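Local coordinates for protein sphingomyelinase C (Streptomyces griseocarneus, PDB 7CNE) that belongs to the endonuclease/exonuclease/phosphatase family, its DNase I-like fold packing two mixed beta sheets against each other, at residues 264-269 against 292-297; 217-222 against 243-248; 10-15 against 247-252; 41-46 against 69-74; 229-234 against 284-289. All coordinates share one frame; numbering follows the deposited sequence.

Contact 1 of 5, residues 264-269 against 292-297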
# COMPACT_ATOMS: atom_id res chain seq x y z
N THR A 264 -3.66 11.99 -6.27
CA THR A 264 -4.33 12.97 -5.41
C THR A 264 -4.38 12.45 -3.98
O THR A 264 -4.92 11.37 -3.72
CB THR A 264 -5.74 13.28 -5.91
OG1 THR A 264 -5.66 13.74 -7.26
CG2 THR A 264 -6.38 14.36 -5.05
N VAL A 265 -3.80 13.21 -3.05
CA VAL A 265 -3.89 12.90 -1.63
C VAL A 265 -5.22 13.46 -1.12
O VAL A 265 -5.47 14.67 -1.21
CB VAL A 265 -2.71 13.49 -0.85
CG1 VAL A 265 -2.73 13.02 0.61
CG2 VAL A 265 -1.37 13.12 -1.54
N VAL A 266 -6.07 12.59 -0.59
CA VAL A 266 -7.45 12.95 -0.27
C VAL A 266 -7.59 12.97 1.24
O VAL A 266 -7.59 11.92 1.89
CB VAL A 266 -8.45 11.97 -0.90
CG1 VAL A 266 -9.85 12.28 -0.41
CG2 VAL A 266 -8.38 12.02 -2.43
N GLN A 267 -7.74 14.17 1.81
CA GLN A 267 -7.88 14.34 3.26
C GLN A 267 -9.36 14.21 3.65
O GLN A 267 -10.07 15.19 3.86
CB GLN A 267 -7.30 15.69 3.68
CG GLN A 267 -7.29 15.98 5.17
CD GLN A 267 -6.73 17.35 5.47
OE1 GLN A 267 -7.15 18.35 4.90
NE2 GLN A 267 -5.73 17.41 6.35
N GLU A 268 -9.82 12.96 3.73
CA GLU A 268 -11.21 12.66 4.10
C GLU A 268 -11.24 12.18 5.55
O GLU A 268 -10.60 11.18 5.89
CB GLU A 268 -11.84 11.62 3.17
CG GLU A 268 -13.22 11.14 3.66
CD GLU A 268 -13.90 10.10 2.75
OE1 GLU A 268 -13.48 9.92 1.59
OE2 GLU A 268 -14.87 9.47 3.21
N THR A 269 -11.96 12.91 6.40
CA THR A 269 -12.07 12.54 7.81
C THR A 269 -13.27 11.64 8.04
O THR A 269 -14.12 11.43 7.17
CB THR A 269 -12.17 13.78 8.70
OG1 THR A 269 -13.33 14.55 8.34
CG2 THR A 269 -10.93 14.64 8.58
N PRO A 292 -5.72 8.41 2.12
CA PRO A 292 -5.76 7.68 0.85
C PRO A 292 -5.20 8.51 -0.29
O PRO A 292 -5.31 9.74 -0.31
CB PRO A 292 -7.26 7.41 0.65
CG PRO A 292 -7.93 8.55 1.39
CD PRO A 292 -7.07 8.74 2.62
N VAL A 293 -4.57 7.83 -1.24
CA VAL A 293 -4.09 8.44 -2.46
C VAL A 293 -4.84 7.80 -3.62
O VAL A 293 -4.83 6.57 -3.76
CB VAL A 293 -2.57 8.27 -2.63
CG1 VAL A 293 -2.13 8.68 -4.04
CG2 VAL A 293 -1.84 9.09 -1.57
N ILE A 294 -5.50 8.62 -4.42
CA ILE A 294 -6.26 8.15 -5.57
C ILE A 294 -5.53 8.61 -6.81
O ILE A 294 -5.24 9.81 -6.97
CB ILE A 294 -7.71 8.65 -5.54
CG1 ILE A 294 -8.45 8.00 -4.37
CG2 ILE A 294 -8.40 8.34 -6.88
CD1 ILE A 294 -9.74 8.68 -4.00
N ALA A 295 -5.21 7.66 -7.68
CA ALA A 295 -4.45 7.92 -8.89
C ALA A 295 -5.33 7.70 -10.11
O ALA A 295 -6.08 6.73 -10.18
CB ALA A 295 -3.25 6.99 -8.98
N GLY A 296 -5.19 8.58 -11.10
CA GLY A 296 -5.92 8.38 -12.34
C GLY A 296 -5.59 9.48 -13.32
O GLY A 296 -4.96 10.49 -12.98
N ALA A 297 -6.03 9.26 -14.56
CA ALA A 297 -5.82 10.26 -15.60
C ALA A 297 -6.66 11.49 -15.27
O ALA A 297 -7.86 11.39 -14.98
CB ALA A 297 -6.20 9.71 -16.97
O HOH W 1 -6.10 11.62 -8.68

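Contact 2 of 5, residues 217-222 against 243-248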
# COMPACT_ATOMS: atom_id res chain seq x y z
N ASP A 217 2.35 13.06 -13.67
CA ASP A 217 2.33 14.39 -14.26
C ASP A 217 1.94 15.45 -13.24
O ASP A 217 2.34 16.61 -13.35
CB ASP A 217 1.40 14.40 -15.47
CG ASP A 217 1.89 13.49 -16.58
OD1 ASP A 217 2.99 13.74 -17.10
OD2 ASP A 217 1.19 12.50 -16.91
N SER A 218 1.16 15.07 -12.22
CA SER A 218 0.86 15.99 -11.14
C SER A 218 0.57 15.20 -9.88
O SER A 218 0.01 14.11 -9.93
CB SER A 218 -0.32 16.93 -11.48
OG SER A 218 -1.51 16.22 -11.72
N ARG A 219 0.99 15.76 -8.75
CA ARG A 219 0.64 15.25 -7.44
C ARG A 219 -0.18 16.33 -6.75
O ARG A 219 0.34 17.41 -6.44
CB ARG A 219 1.88 14.86 -6.63
CG ARG A 219 1.55 14.08 -5.35
CD ARG A 219 2.80 13.55 -4.61
NE ARG A 219 2.41 12.95 -3.34
CZ ARG A 219 2.00 11.69 -3.19
NH1 ARG A 219 1.96 10.87 -4.24
NH2 ARG A 219 1.65 11.24 -1.98
N ALA A 220 -1.45 16.05 -6.52
CA ALA A 220 -2.46 17.04 -6.19
C ALA A 220 -3.04 16.76 -4.81
O ALA A 220 -2.72 15.76 -4.16
CB ALA A 220 -3.56 17.04 -7.26
N GLY A 221 -3.92 17.66 -4.37
CA GLY A 221 -4.59 17.48 -3.10
C GLY A 221 -3.71 17.88 -1.93
O GLY A 221 -2.84 18.74 -2.03
N HIS A 222 -3.95 17.23 -0.79
CA HIS A 222 -3.25 17.59 0.43
C HIS A 222 -1.75 17.33 0.28
O HIS A 222 -1.36 16.36 -0.39
CB HIS A 222 -3.83 16.81 1.61
CG HIS A 222 -3.38 17.31 2.95
ND1 HIS A 222 -3.79 18.53 3.46
CD2 HIS A 222 -2.57 16.76 3.89
CE1 HIS A 222 -3.24 18.70 4.65
NE2 HIS A 222 -2.50 17.65 4.93
N ARG A 243 5.78 16.11 9.21
CA ARG A 243 4.82 15.63 8.24
C ARG A 243 5.55 15.18 6.98
O ARG A 243 6.48 15.84 6.52
CB ARG A 243 3.82 16.75 7.92
CG ARG A 243 3.39 17.52 9.17
CD ARG A 243 2.94 18.91 8.83
NE ARG A 243 1.65 18.91 8.18
CZ ARG A 243 0.85 19.97 8.11
NH1 ARG A 243 1.23 21.12 8.66
NH2 ARG A 243 -0.32 19.88 7.49
N GLU A 244 5.15 14.03 6.43
CA GLU A 244 5.72 13.56 5.18
C GLU A 244 4.64 13.00 4.27
O GLU A 244 3.44 13.00 4.59
CB GLU A 244 6.87 12.55 5.39
CG GLU A 244 7.70 12.79 6.64
CD GLU A 244 8.91 11.86 6.76
OE1 GLU A 244 8.86 10.72 6.28
OE2 GLU A 244 9.92 12.31 7.34
N ASP A 245 5.07 12.52 3.11
CA ASP A 245 4.18 12.30 1.97
C ASP A 245 4.67 11.05 1.26
O ASP A 245 5.59 11.12 0.44
CB ASP A 245 4.21 13.52 1.05
CG ASP A 245 3.15 13.47 -0.01
OD1 ASP A 245 2.06 12.92 0.26
OD2 ASP A 245 3.42 13.97 -1.13
N LEU A 246 4.04 9.90 1.57
CA LEU A 246 4.68 8.60 1.41
C LEU A 246 4.02 7.64 0.42
O LEU A 246 4.60 6.58 0.16
CB LEU A 246 4.74 7.89 2.78
CG LEU A 246 5.38 8.67 3.93
CD1 LEU A 246 5.34 7.87 5.24
CD2 LEU A 246 6.80 9.01 3.53
N ASP A 247 2.85 7.96 -0.13
CA ASP A 247 2.00 6.98 -0.81
C ASP A 247 1.83 7.36 -2.28
O ASP A 247 1.57 8.52 -2.60
CB ASP A 247 0.64 6.90 -0.09
CG ASP A 247 0.79 6.53 1.40
OD1 ASP A 247 1.08 5.34 1.68
OD2 ASP A 247 0.62 7.40 2.28
N TYR A 248 1.98 6.37 -3.17
CA TYR A 248 2.13 6.63 -4.60
C TYR A 248 1.45 5.56 -5.44
O TYR A 248 1.31 4.41 -5.02
CB TYR A 248 3.61 6.65 -5.02
CG TYR A 248 4.49 7.63 -4.27
CD1 TYR A 248 5.13 7.25 -3.09
CD2 TYR A 248 4.73 8.90 -4.78
CE1 TYR A 248 5.97 8.14 -2.42
CE2 TYR A 248 5.57 9.80 -4.12
CZ TYR A 248 6.19 9.40 -2.94
OH TYR A 248 7.01 10.27 -2.25

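Contact 3 of 5, residues 10-15 against 247-252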
# COMPACT_ATOMS: atom_id res chain seq x y z
N LEU A 10 -7.34 3.64 -15.83
CA LEU A 10 -7.81 3.06 -14.58
C LEU A 10 -7.65 4.03 -13.41
O LEU A 10 -6.72 4.84 -13.38
CB LEU A 10 -7.06 1.76 -14.24
CG LEU A 10 -7.22 0.51 -15.12
CD1 LEU A 10 -6.67 -0.72 -14.39
CD2 LEU A 10 -8.69 0.29 -15.48
N LYS A 11 -8.56 3.91 -12.44
CA LYS A 11 -8.51 4.66 -11.19
C LYS A 11 -7.98 3.74 -10.10
O LYS A 11 -8.55 2.68 -9.85
CB LYS A 11 -9.92 5.14 -10.82
CG LYS A 11 -10.00 6.44 -10.07
CD LYS A 11 -11.28 7.17 -10.49
CE LYS A 11 -11.29 8.59 -9.98
NZ LYS A 11 -12.28 8.79 -8.88
N VAL A 12 -6.89 4.14 -9.44
CA VAL A 12 -6.21 3.24 -8.50
C VAL A 12 -6.09 3.92 -7.14
O VAL A 12 -5.54 5.02 -7.04
CB VAL A 12 -4.83 2.80 -9.02
CG1 VAL A 12 -4.17 1.87 -8.00
CG2 VAL A 12 -4.99 2.10 -10.39
N LEU A 13 -6.59 3.25 -6.10
CA LEU A 13 -6.46 3.72 -4.72
C LEU A 13 -5.34 2.96 -4.02
O LEU A 13 -5.26 1.73 -4.12
CB LEU A 13 -7.77 3.52 -3.96
CG LEU A 13 -7.73 3.58 -2.43
CD1 LEU A 13 -7.50 5.02 -1.92
CD2 LEU A 13 -9.02 3.00 -1.83
N THR A 14 -4.48 3.68 -3.31
CA THR A 14 -3.58 3.05 -2.36
C THR A 14 -3.89 3.62 -0.98
O THR A 14 -4.06 4.84 -0.84
CB THR A 14 -2.10 3.21 -2.75
OG1 THR A 14 -1.27 2.57 -1.77
CG2 THR A 14 -1.67 4.68 -2.89
N TYR A 15 -3.98 2.75 0.02
CA TYR A 15 -4.41 3.17 1.36
C TYR A 15 -3.78 2.28 2.42
O TYR A 15 -3.98 1.06 2.43
CB TYR A 15 -5.93 3.12 1.48
CG TYR A 15 -6.46 3.71 2.77
CD1 TYR A 15 -6.04 4.97 3.21
CD2 TYR A 15 -7.39 3.01 3.54
CE1 TYR A 15 -6.56 5.53 4.39
CE2 TYR A 15 -7.90 3.55 4.71
CZ TYR A 15 -7.49 4.80 5.13
OH TYR A 15 -8.02 5.31 6.30
N ASP A 247 2.85 7.96 -0.13
CA ASP A 247 2.00 6.98 -0.81
C ASP A 247 1.83 7.36 -2.28
O ASP A 247 1.57 8.52 -2.60
CB ASP A 247 0.64 6.90 -0.09
CG ASP A 247 0.79 6.53 1.40
OD1 ASP A 247 1.08 5.34 1.68
OD2 ASP A 247 0.62 7.40 2.28
N TYR A 248 1.98 6.37 -3.17
CA TYR A 248 2.13 6.63 -4.60
C TYR A 248 1.45 5.56 -5.44
O TYR A 248 1.31 4.41 -5.02
CB TYR A 248 3.61 6.65 -5.02
CG TYR A 248 4.49 7.63 -4.27
CD1 TYR A 248 5.13 7.25 -3.09
CD2 TYR A 248 4.73 8.90 -4.78
CE1 TYR A 248 5.97 8.14 -2.42
CE2 TYR A 248 5.57 9.80 -4.12
CZ TYR A 248 6.19 9.40 -2.94
OH TYR A 248 7.01 10.27 -2.25
N VAL A 249 1.07 5.94 -6.67
CA VAL A 249 0.76 5.00 -7.75
C VAL A 249 1.47 5.53 -8.98
O VAL A 249 1.08 6.56 -9.53
CB VAL A 249 -0.74 4.87 -8.02
CG1 VAL A 249 -1.02 3.79 -9.11
CG2 VAL A 249 -1.52 4.57 -6.73
N LEU A 250 2.52 4.83 -9.42
CA LEU A 250 3.40 5.34 -10.46
C LEU A 250 3.60 4.30 -11.56
O LEU A 250 3.82 3.12 -11.28
CB LEU A 250 4.77 5.75 -9.89
CG LEU A 250 4.75 6.88 -8.85
CD1 LEU A 250 6.13 7.07 -8.17
CD2 LEU A 250 4.28 8.18 -9.49
N HIS A 251 3.53 4.76 -12.81
CA HIS A 251 3.76 3.91 -13.96
C HIS A 251 5.25 3.62 -14.15
O HIS A 251 6.12 4.33 -13.63
CB HIS A 251 3.18 4.55 -15.22
CG HIS A 251 1.69 4.53 -15.26
ND1 HIS A 251 0.98 3.47 -15.79
CD2 HIS A 251 0.77 5.41 -14.80
CE1 HIS A 251 -0.31 3.72 -15.67
NE2 HIS A 251 -0.46 4.89 -15.08
N ARG A 252 5.53 2.58 -14.92
CA ARG A 252 6.89 2.13 -15.22
C ARG A 252 7.40 2.79 -16.50
O ARG A 252 6.67 2.87 -17.50
CB ARG A 252 6.91 0.61 -15.38
CG ARG A 252 8.27 0.00 -15.62
CD ARG A 252 8.22 -1.48 -15.27
NE ARG A 252 9.46 -2.18 -15.60
CZ ARG A 252 10.50 -2.31 -14.78
NH1 ARG A 252 10.47 -1.77 -13.57
NH2 ARG A 252 11.57 -2.98 -15.19
O HOH W 2 -0.98 3.80 0.54

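Contact 4 of 5, residues 41-46 against 69-74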
# COMPACT_ATOMS: atom_id res chain seq x y z
N GLY A 41 -15.93 7.36 1.27
CA GLY A 41 -16.05 7.86 -0.09
C GLY A 41 -14.85 7.49 -0.95
O GLY A 41 -15.01 7.09 -2.10
N PHE A 42 -13.64 7.60 -0.39
CA PHE A 42 -12.44 7.32 -1.17
C PHE A 42 -12.36 5.86 -1.59
O PHE A 42 -11.64 5.54 -2.54
CB PHE A 42 -11.17 7.73 -0.40
CG PHE A 42 -10.95 6.99 0.90
CD1 PHE A 42 -10.42 5.70 0.91
CD2 PHE A 42 -11.21 7.61 2.12
CE1 PHE A 42 -10.20 5.03 2.10
CE2 PHE A 42 -10.99 6.95 3.32
CZ PHE A 42 -10.49 5.65 3.32
N PHE A 43 -13.08 4.98 -0.90
CA PHE A 43 -13.08 3.55 -1.22
C PHE A 43 -13.95 3.22 -2.43
O PHE A 43 -13.72 2.18 -3.07
CB PHE A 43 -13.57 2.73 -0.01
CG PHE A 43 -13.10 1.30 -0.02
CD1 PHE A 43 -11.84 0.96 0.44
CD2 PHE A 43 -13.94 0.28 -0.48
CE1 PHE A 43 -11.40 -0.36 0.44
CE2 PHE A 43 -13.52 -1.04 -0.49
CZ PHE A 43 -12.24 -1.36 -0.03
N GLN A 44 -14.91 4.07 -2.77
CA GLN A 44 -15.85 3.79 -3.84
C GLN A 44 -15.33 4.28 -5.18
O GLN A 44 -14.62 5.29 -5.25
CB GLN A 44 -17.22 4.44 -3.58
CG GLN A 44 -17.59 4.56 -2.12
CD GLN A 44 -17.69 3.21 -1.44
OE1 GLN A 44 -18.08 2.22 -2.06
NE2 GLN A 44 -17.31 3.15 -0.15
N GLY A 45 -15.71 3.57 -6.23
CA GLY A 45 -15.54 4.07 -7.58
C GLY A 45 -14.16 3.87 -8.16
O GLY A 45 -13.84 4.49 -9.18
N ASN A 46 -13.34 3.02 -7.55
CA ASN A 46 -12.03 2.74 -8.11
C ASN A 46 -12.08 1.51 -9.00
O ASN A 46 -13.02 0.71 -8.97
CB ASN A 46 -11.01 2.55 -6.98
CG ASN A 46 -10.96 3.75 -6.07
OD1 ASN A 46 -10.58 4.84 -6.50
ND2 ASN A 46 -11.37 3.57 -4.82
N ASP A 69 -18.33 -7.08 -3.41
CA ASP A 69 -19.33 -6.68 -4.40
C ASP A 69 -18.75 -5.72 -5.43
O ASP A 69 -18.94 -5.89 -6.64
CB ASP A 69 -20.55 -6.07 -3.69
CG ASP A 69 -20.21 -4.80 -2.87
OD1 ASP A 69 -19.04 -4.62 -2.44
OD2 ASP A 69 -21.12 -3.96 -2.66
N ARG A 70 -18.01 -4.70 -4.97
CA ARG A 70 -17.41 -3.72 -5.87
C ARG A 70 -16.06 -4.17 -6.43
O ARG A 70 -15.71 -3.78 -7.55
CB ARG A 70 -17.24 -2.38 -5.14
CG ARG A 70 -18.54 -1.80 -4.54
CD ARG A 70 -18.24 -0.94 -3.28
NE ARG A 70 -18.15 -1.76 -2.06
CZ ARG A 70 -18.04 -1.30 -0.82
NH1 ARG A 70 -18.01 0.01 -0.58
NH2 ARG A 70 -17.97 -2.15 0.20
N TYR A 71 -15.30 -4.98 -5.69
CA TYR A 71 -13.98 -5.45 -6.11
C TYR A 71 -13.92 -6.96 -5.95
O TYR A 71 -13.35 -7.47 -4.98
CB TYR A 71 -12.88 -4.77 -5.29
CG TYR A 71 -13.02 -3.27 -5.30
CD1 TYR A 71 -12.69 -2.54 -6.43
CD2 TYR A 71 -13.53 -2.59 -4.21
CE1 TYR A 71 -12.83 -1.16 -6.46
CE2 TYR A 71 -13.67 -1.21 -4.23
CZ TYR A 71 -13.31 -0.50 -5.35
OH TYR A 71 -13.44 0.87 -5.39
N PRO A 72 -14.49 -7.71 -6.90
CA PRO A 72 -14.65 -9.16 -6.69
C PRO A 72 -13.37 -9.96 -6.79
O PRO A 72 -13.34 -11.10 -6.32
CB PRO A 72 -15.63 -9.57 -7.81
CG PRO A 72 -16.21 -8.28 -8.34
CD PRO A 72 -15.12 -7.27 -8.16
N TYR A 73 -12.33 -9.44 -7.43
CA TYR A 73 -11.14 -10.22 -7.71
C TYR A 73 -10.03 -9.75 -6.79
O TYR A 73 -9.63 -8.57 -6.83
CB TYR A 73 -10.76 -10.10 -9.18
CG TYR A 73 -11.94 -10.42 -10.10
CD1 TYR A 73 -12.26 -11.74 -10.41
CD2 TYR A 73 -12.73 -9.40 -10.65
CE1 TYR A 73 -13.33 -12.05 -11.23
CE2 TYR A 73 -13.81 -9.70 -11.49
CZ TYR A 73 -14.10 -11.03 -11.77
OH TYR A 73 -15.16 -11.37 -12.59
N GLN A 74 -9.56 -10.64 -5.91
CA GLN A 74 -8.70 -10.20 -4.82
C GLN A 74 -7.54 -11.17 -4.62
O GLN A 74 -7.66 -12.37 -4.88
CB GLN A 74 -9.50 -10.05 -3.52
CG GLN A 74 -10.83 -9.30 -3.66
CD GLN A 74 -11.52 -9.12 -2.32
OE1 GLN A 74 -11.09 -9.70 -1.32
NE2 GLN A 74 -12.56 -8.30 -2.27

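Contact 5 of 5, residues 229-234 against 284-289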
# COMPACT_ATOMS: atom_id res chain seq x y z
N LYS A 229 0.48 16.29 11.85
CA LYS A 229 -0.20 17.40 12.51
C LYS A 229 -1.71 17.33 12.37
O LYS A 229 -2.43 17.35 13.38
CB LYS A 229 0.33 18.73 11.96
CG LYS A 229 -0.39 19.96 12.51
CD LYS A 229 -0.03 21.22 11.74
CE LYS A 229 -0.38 22.48 12.53
NZ LYS A 229 -1.77 22.42 13.07
N GLU A 230 -2.23 17.19 11.14
CA GLU A 230 -3.66 17.25 10.86
C GLU A 230 -4.37 15.90 10.94
O GLU A 230 -5.60 15.87 11.06
CB GLU A 230 -3.91 17.85 9.48
CG GLU A 230 -3.48 19.31 9.36
CD GLU A 230 -3.84 19.93 8.01
OE1 GLU A 230 -4.91 19.61 7.45
OE2 GLU A 230 -3.04 20.75 7.51
N ASN A 231 -3.65 14.78 10.82
CA ASN A 231 -4.27 13.47 10.94
C ASN A 231 -4.26 13.05 12.41
O ASN A 231 -3.19 13.01 13.03
CB ASN A 231 -3.56 12.44 10.05
CG ASN A 231 -4.17 11.05 10.15
OD1 ASN A 231 -4.08 10.41 11.20
ND2 ASN A 231 -4.81 10.59 9.08
N SER A 232 -5.44 12.75 12.96
CA SER A 232 -5.56 12.55 14.40
C SER A 232 -4.84 11.29 14.89
O SER A 232 -4.31 11.28 16.00
CB SER A 232 -7.04 12.51 14.80
OG SER A 232 -7.72 11.40 14.24
N ILE A 233 -4.79 10.23 14.07
CA ILE A 233 -4.03 9.03 14.46
C ILE A 233 -2.53 9.29 14.35
O ILE A 233 -1.76 8.95 15.26
CB ILE A 233 -4.46 7.82 13.61
CG1 ILE A 233 -5.91 7.43 13.94
CG2 ILE A 233 -3.49 6.63 13.85
CD1 ILE A 233 -6.47 6.32 13.07
N ALA A 234 -2.08 9.86 13.23
CA ALA A 234 -0.65 10.11 13.08
C ALA A 234 -0.15 11.08 14.14
O ALA A 234 0.96 10.92 14.66
CB ALA A 234 -0.34 10.64 11.68
N TYR A 284 -10.74 9.72 17.96
CA TYR A 284 -10.07 10.00 16.71
C TYR A 284 -11.09 10.32 15.63
O TYR A 284 -12.25 9.91 15.71
CB TYR A 284 -9.20 8.81 16.26
CG TYR A 284 -8.16 8.44 17.30
CD1 TYR A 284 -8.42 7.47 18.26
CD2 TYR A 284 -6.93 9.08 17.33
CE1 TYR A 284 -7.46 7.13 19.22
CE2 TYR A 284 -5.97 8.76 18.28
CZ TYR A 284 -6.25 7.79 19.22
OH TYR A 284 -5.29 7.47 20.16
N THR A 285 -10.65 11.06 14.61
CA THR A 285 -11.52 11.44 13.50
C THR A 285 -10.89 11.07 12.16
O THR A 285 -11.16 11.71 11.15
CB THR A 285 -11.84 12.94 13.53
OG1 THR A 285 -10.66 13.69 13.85
CG2 THR A 285 -12.95 13.24 14.56
N ASP A 286 -10.05 10.03 12.15
CA ASP A 286 -9.51 9.48 10.91
C ASP A 286 -9.54 7.96 11.00
O ASP A 286 -9.49 7.39 12.09
CB ASP A 286 -8.08 9.94 10.62
CG ASP A 286 -7.96 11.44 10.54
OD1 ASP A 286 -7.82 12.08 11.60
OD2 ASP A 286 -8.04 11.98 9.41
N LEU A 287 -9.62 7.31 9.83
CA LEU A 287 -9.70 5.86 9.80
C LEU A 287 -8.32 5.21 9.80
O LEU A 287 -8.22 3.99 10.01
CB LEU A 287 -10.51 5.40 8.59
CG LEU A 287 -12.00 5.76 8.67
CD1 LEU A 287 -12.75 5.31 7.43
CD2 LEU A 287 -12.63 5.16 9.92
N SER A 288 -7.27 5.98 9.60
CA SER A 288 -5.90 5.48 9.71
C SER A 288 -4.99 6.69 9.85
O SER A 288 -5.45 7.84 9.81
CB SER A 288 -5.52 4.59 8.52
OG SER A 288 -5.16 5.35 7.39
N GLY A 289 -3.70 6.42 10.03
CA GLY A 289 -2.74 7.50 10.12
C GLY A 289 -2.32 8.09 8.80
O GLY A 289 -1.70 9.16 8.78
O HOH W 3 -7.41 14.45 9.19

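Contact 1 of 5, residues 264-269 against 292-297
The Pro292 ring turns its CD and CG atoms to Val266, CD lying 3.3 Å from Val266 O and CG 4.1 Å from Val266 CB; Phe42, Leu13 and Tyr15 also pack on this proline. Strands 261-265 and 293-297 are antiparallel neighbours in one of the two sheets of the DNase I-like fold. Thr264 and Ile294 form a hydrogen-bonded pair, with Thr264 N to Ile294 O at 2.8 Å and the return bond from Ile294 N to Thr264 O. Beyond the end of strand 261-265, Val266 N still reaches Pro292 O (3.0 Å, angle at hydrogen 171°). Val265 and Val293, a non-hydrogen-bonded pair, cross obliquely on the face that carries Arg219, their CG2 methyls 4.1 Å apart. Thr264 and Ile294 point to the other face, where Val266 CG2 meets Ile294 CD1 at 3.9 Å. An inverse gamma turn centred on Gln267 follows. A water on Thr264 OG1 donates to Ile294 O, 2.6 Å from the water, giving that carbonyl a second donor beside Thr264 N.

Contact 2 of 5, residues 217-222 against 243-248
The touching parts, 219-222 and 243-248, run 141° apart, and even the nearest CA atoms, as in Arg219 and Tyr248, are 9.2 Å from each other, so a side chain must cross the gap. Arg219 does so, its chain extended from CG to NE. It grips Asp245 side-on in a salt bridge: NE meets OD2 on the syn side at 2.6 Å, while NH2 reaches OD1 at 2.8 Å from above the carboxylate plane. End-on, NH1 and NH2 both donate to Asp247 O, NH1 at 2.9 Å. Tyr248 CE2 lies 3.7 Å above one guanidinium face, toward its rim, with the ring turned 42° from it. Ser225 N and Ser199 OG bind the Asp245 carboxylate as well. At the other end, His222 NE2 and Arg243 NH2 share Asp227 OD2 as partner. Arg219 thus spans from strand 218-221, outermost in one sheet and bonded to strand 261-265, to strand 247-251, outermost in the other, whose Tyr248 leans on helix 203-211.

Contact 3 of 5, residues 10-15 against 247-252
Val249 sets its two methyls against Val12 and Thr14. With CG1 anti to the backbone N (chi1 -176°), Val249 CG1 lies 3.9 Å from Val12 CG1. Val249 CG2 lies 3.8 Å from Thr14 CG2, and is also close to Val12 CG1, so the branch of Val249 serves both residues. Thr14 is turned with OG1 anti to the backbone N (chi1 180°), which puts CG2 in the crowded position between N and the carbonyl carbon. The Thr14 and Val249 side chains slide past each other in opposite directions, and Thr14 CG2 comes within 3.7 Å of Tyr248 O. This is packing between the two sheets of the DNase I-like sandwich: strand 12-15, part of an inner strand of one sheet, faces strand 247-251, outermost in the other, and the axes of these short segments come within 7.4 Å, their N-to-C directions 147° apart. The OG1 branch of Thr14 serves polar partners. Thr14 OG1 donates to a water at 2.6 Å, and that water donates in turn to Asp247 OD1, 2.8 Å away, linking the strands through one solvent molecule. Gln52 NE2 also bonds Thr14 OG1, while Asp247 OD2 is held by Ser225 OG and His290 ND1. Tyr248 points away from strand 12-15, and its OH bonds Val197 O.

Contact 4 of 5, residues 41-46 against 69-74
Tyr71 and Phe43 make an offset edge-to-face pair, the edge of Tyr71 toward the face of Phe43, with planes at 89° and centroids 5.6 Å apart. The two side chains run past each other in opposite directions, and their closest atoms are the two CE2 carbons at 3.7 Å. Both rings also pack on Leu105 and Val49 of the sheet. The hydrogen bonds centre on Tyr71 OH, which donates to Phe43 O at 2.7 Å and accepts from Asn46 N at 3.0 Å; one phenol thereby satisfies two backbone groups of the 41-46 loop. Asn46 ND2 braces the same loop from inside, reaching Phe42 O at 3.0 Å. Segment 41-46 is the link between helix 30-39 and strand 48-54 in a beta-alpha-beta crossover that starts from strand 12-19, parallel to and beside 48-54; segment 69-74 ends in strand 73-74, outermost in the same sheet. Charged and amide groups meet next to the aromatics. Arg70 NH1 donates to Gln44 OE1 at 2.7 Å, in the amide plane and on a lone pair, the two flat groups only 16° from coplanar. A bend at chi2 (-61°) brings Gln44 CD round to this guanidinium. Phe43 CD2 sits 4.0 Å above one face of the Arg70 guanidinium, offset toward its rim. Ala38 O is a further acceptor for Arg70 NH1.

Contact 5 of 5, residues 229-234 against 284-289
Ser232 and Asp286 carry most of the polar contact, with Asp286 OD1 taking two bonds from one residue. Ser232 OG donates to the anti lone pair of Asp286 OD1 at 2.7 Å, and Ser232 N reaches the same OD1 from above the carboxylate plane at 2.8 Å. With Ser232 OG lying between the backbone N and the carbonyl carbon (chi1 65°), the same hydroxyl oxygen also accepts from Thr285 N at 3.0 Å. A water donates to both Asp286 OD2 and Glu230 O. Asn231 adds a further bond: ND2, with its acceptor in the amide plane, donates to Ser288 O at 2.9 Å. Asn231 is also the N-cap of helix 232-237, its OD1 accepting from Ala234 N at 2.9 Å. The start of this short helix is therefore fastened to the loop that runs from the hairpin of strands 273-276 and 281-284 to strand 293-297. Apolar packing comes from Ile233. Its CG1 meets Tyr284 CD2 at 3.9 Å, the two side chains at about a right angle, while CD1 reaches the backbone of the loop, 3.4 Å from Asp286 O and close to Ser288 CA. CG2 packs near Gly289 N. Ser232 O lies in plane at the edge of the Tyr284 ring, which also meets the rings of Trp273 and Trp28. Ala234 CB rests 3.5 Å from Gly289 O.

In the fold
From the N terminus, segment 10-15 opens contact 3, whose loop closes only at 247-252, with contact 4 nested inside it. Segment 217-222 then opens contact 2, which closes at 243-248, sharing Asp247 and Tyr248 with contact 3. Segment 229-234 opens contact 5 within that loop and closes it at 284-289, so it crosses contacts 2 and 3. Contact 1, opened at 264-269 and closed at 292-297, follows contact 2 in series and crosses contact 5. Contacts 2 and 3 join the two sheets; contact 1 pairs strands within one; contact 4 ties the loop after helix 30-39 to the approach to edge strand 73-74, and contact 5 the start of helix 232-237 to the loop before strand 293-297.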